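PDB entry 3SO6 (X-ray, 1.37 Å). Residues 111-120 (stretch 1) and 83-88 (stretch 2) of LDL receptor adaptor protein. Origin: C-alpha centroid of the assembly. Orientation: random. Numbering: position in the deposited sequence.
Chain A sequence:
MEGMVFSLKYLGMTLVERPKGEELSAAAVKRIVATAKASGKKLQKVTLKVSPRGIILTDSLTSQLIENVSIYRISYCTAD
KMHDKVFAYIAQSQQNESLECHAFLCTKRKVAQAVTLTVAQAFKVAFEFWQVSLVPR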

# COMPACT_ATOMS: atom_id res chain seq x y z
N VAL A 111 -8.88 0.05 -11.56
CA VAL A 111 -8.71 0.77 -10.34
C VAL A 111 -7.44 0.30 -9.62
O VAL A 111 -6.71 1.14 -9.13
CB VAL A 111 -9.93 0.59 -9.48
CG1 VAL A 111 -9.78 1.30 -8.14
CG2 VAL A 111 -11.26 1.12 -10.20
N ALA A 112 -7.15 -1.01 -9.56
CA ALA A 112 -5.95 -1.48 -8.92
C ALA A 112 -4.71 -0.87 -9.59
O ALA A 112 -3.75 -0.40 -8.94
CB ALA A 112 -5.92 -3.02 -8.93
N GLN A 113 -4.76 -0.74 -10.91
CA GLN A 113 -3.67 -0.12 -11.65
C GLN A 113 -3.56 1.37 -11.29
O GLN A 113 -2.45 1.91 -11.13
CB GLN A 113 -3.86 -0.28 -13.17
CG GLN A 113 -3.75 -1.72 -13.60
CD GLN A 113 -4.01 -1.93 -15.06
OE1 GLN A 113 -4.57 -1.09 -15.74
NE2 GLN A 113 -3.63 -3.09 -15.55
N ALA A 114 -4.70 2.06 -11.23
CA ALA A 114 -4.66 3.50 -10.90
C ALA A 114 -4.09 3.74 -9.54
O ALA A 114 -3.34 4.71 -9.30
CB ALA A 114 -6.11 4.11 -10.99
N VAL A 115 -4.46 2.93 -8.58
CA VAL A 115 -3.92 3.10 -7.20
C VAL A 115 -2.40 2.89 -7.22
O VAL A 115 -1.66 3.72 -6.66
CB VAL A 115 -4.55 2.13 -6.21
CG1 VAL A 115 -3.95 2.41 -4.82
CG2 VAL A 115 -6.09 2.37 -6.17
N THR A 116 -1.93 1.83 -7.88
CA THR A 116 -0.49 1.54 -7.92
C THR A 116 0.27 2.69 -8.55
O THR A 116 1.35 3.09 -8.08
CB THR A 116 -0.24 0.17 -8.55
OG1 THR A 116 -1.18 -0.78 -8.02
CG2 THR A 116 1.15 -0.19 -8.38
N LEU A 117 -0.26 3.22 -9.67
CA LEU A 117 0.41 4.31 -10.38
C LEU A 117 0.43 5.59 -9.51
O LEU A 117 1.36 6.39 -9.61
CB LEU A 117 -0.30 4.57 -11.69
CG LEU A 117 -0.02 3.45 -12.72
CD1 LEU A 117 -0.98 3.62 -13.87
CD2 LEU A 117 1.37 3.40 -13.20
N THR A 118 -0.62 5.80 -8.73
CA THR A 118 -0.69 6.98 -7.85
C THR A 118 0.37 6.82 -6.74
O THR A 118 1.06 7.79 -6.39
CB THR A 118 -2.07 7.11 -7.26
OG1 THR A 118 -2.98 7.23 -8.34
CG2 THR A 118 -2.17 8.32 -6.40
N VAL A 119 0.47 5.64 -6.14
CA VAL A 119 1.51 5.38 -5.13
C VAL A 119 2.89 5.55 -5.71
O VAL A 119 3.76 6.13 -5.08
CB VAL A 119 1.27 4.05 -4.42
CG1 VAL A 119 2.38 3.76 -3.44
CG2 VAL A 119 -0.11 4.02 -3.73
N ALA A 120 3.11 5.11 -6.96
CA ALA A 120 4.41 5.33 -7.62
C ALA A 120 4.73 6.80 -7.71
O ALA A 120 5.90 7.19 -7.53
CB ALA A 120 4.37 4.75 -9.04
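Stretch 2 83-88: HDKVFA

The most unusual feature of this contact is how much of it rests on one aromatic side chain: of the 266 Å² buried between the two stretches, both sides summed, Phe87 alone accounts for 103 Å², and no hydrogen bond crosses the interface. A methyl group of the helix sits almost squarely on its ring. Val115 CG1 lies 3.5 Å from the centroid of the Phe87 ring and only 6° off the ring normal, which is the geometry of a CH-pi contact over the face; the closest atom pair of these two residues is Val115 CG1 to Phe87 CG at 3.6 Å.

Stretch 1 is helical throughout, part of a helix that extends beyond it at both ends. Its regular i to i+4 backbone hydrogen bonds are the evidence, for example Val115 N to Val111 O at 2.9 Å and Val119 N to Val115 O at 2.9 Å. Stretch 2 enters through a type I beta turn from His83 to Val86, closed by a hydrogen bond from Val86 N to His83 O at 2.9 Å. The phi/psi values of Asp84 (-75/-3) and Lys85 (-91/5) fit the two central positions of such a turn. From Val86 onward the chain is extended, with Phe87 at -102/139, and the strand continues past Ala88.

Strand 86-88 runs in nearly the same direction as the helix: their N-to-C directions differ by 19°, and the axes approach to 7.4 Å. The nearest CA atoms across the stretches are those of Ala112 and Phe87, 5.0 Å apart. The small side chain of Ala112 points toward stretch 2 and packs on main-chain atoms, with Ala112 CB 3.6 Å from Asp84 O, 3.8 Å from Lys85 C and 3.9 Å from Val86 O. Ala112 CB thus touches the two central residues of the turn and the start of the strand.

Side-chain direction follows the alternation expected of a strand. The CA-to-CB bonds of Val86 and Ala88 point away from the helix, whereas that of Phe87 points toward it. With chi1 at 162° (t) and chi2 at 73°, the ring lies along the helix, meeting Val115 and Val119, one helical turn apart and both directed toward stretch 2. Val119 CG2 approaches Phe87 CZ to 3.8 Å, at an oblique position relative to the ring. Both valines have chi1 in the t well.

Thr116 supplies a different kind of neighbor. Thr116 OG1 lies at the ring edge, near the ring plane, 3.2 Å from Phe87 CD1. The same hydroxyl donates a hydrogen bond to the backbone, Thr116 OG1 to Ala112 O at 2.8 Å, so its polar demand is met within the helix while it borders the aromatic edge. Ala112 O also accepts the helical hydrogen bond from Thr116 N at 3.1 Å.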

# COMPACT_ATOMS: atom_id res chain seq x y z
N HIS A 83 -4.28 -11.90 -9.08
CA HIS A 83 -5.54 -11.40 -8.46
C HIS A 83 -5.61 -9.94 -8.88
O HIS A 83 -5.19 -9.03 -8.15
CB HIS A 83 -5.47 -11.56 -6.94
CG HIS A 83 -5.44 -12.99 -6.52
ND1 HIS A 83 -6.58 -13.79 -6.54
CD2 HIS A 83 -4.43 -13.79 -6.09
CE1 HIS A 83 -6.26 -15.02 -6.14
NE2 HIS A 83 -4.95 -15.05 -5.92
N ASP A 84 -6.02 -9.73 -10.13
CA ASP A 84 -5.79 -8.43 -10.79
C ASP A 84 -6.69 -7.30 -10.32
O ASP A 84 -6.46 -6.13 -10.72
CB ASP A 84 -5.73 -8.57 -12.29
CG ASP A 84 -7.09 -8.88 -12.93
OD1 ASP A 84 -8.13 -8.96 -12.25
OD2 ASP A 84 -7.10 -9.00 -14.15
N LYS A 85 -7.65 -7.58 -9.42
CA LYS A 85 -8.38 -6.45 -8.78
C LYS A 85 -7.70 -6.03 -7.50
O LYS A 85 -8.24 -5.14 -6.78
CB LYS A 85 -9.84 -6.82 -8.48
CG LYS A 85 -10.60 -7.13 -9.76
CD LYS A 85 -11.98 -7.77 -9.43
CE LYS A 85 -12.68 -8.38 -10.64
NZ LYS A 85 -14.01 -8.92 -10.18
N VAL A 86 -6.53 -6.60 -7.17
CA VAL A 86 -5.91 -6.29 -5.83
C VAL A 86 -4.74 -5.33 -5.97
O VAL A 86 -3.88 -5.54 -6.82
CB VAL A 86 -5.45 -7.60 -5.13
CG1 VAL A 86 -4.70 -7.33 -3.83
CG2 VAL A 86 -6.69 -8.54 -4.92
N PHE A 87 -4.82 -4.29 -5.16
CA PHE A 87 -3.67 -3.41 -4.92
C PHE A 87 -3.06 -3.80 -3.56
O PHE A 87 -3.82 -4.03 -2.59
CB PHE A 87 -4.18 -1.97 -4.87
CG PHE A 87 -3.15 -1.06 -4.22
CD1 PHE A 87 -1.97 -0.69 -4.89
CD2 PHE A 87 -3.33 -0.60 -2.90
CE1 PHE A 87 -0.99 0.10 -4.27
CE2 PHE A 87 -2.31 0.11 -2.27
CZ PHE A 87 -1.18 0.48 -2.95
N ALA A 88 -1.74 -3.83 -3.47
CA ALA A 88 -1.12 -4.11 -2.18
C ALA A 88 0.13 -3.27 -2.02
O ALA A 88 0.82 -2.88 -3.01
CB ALA A 88 -0.82 -5.63 -1.99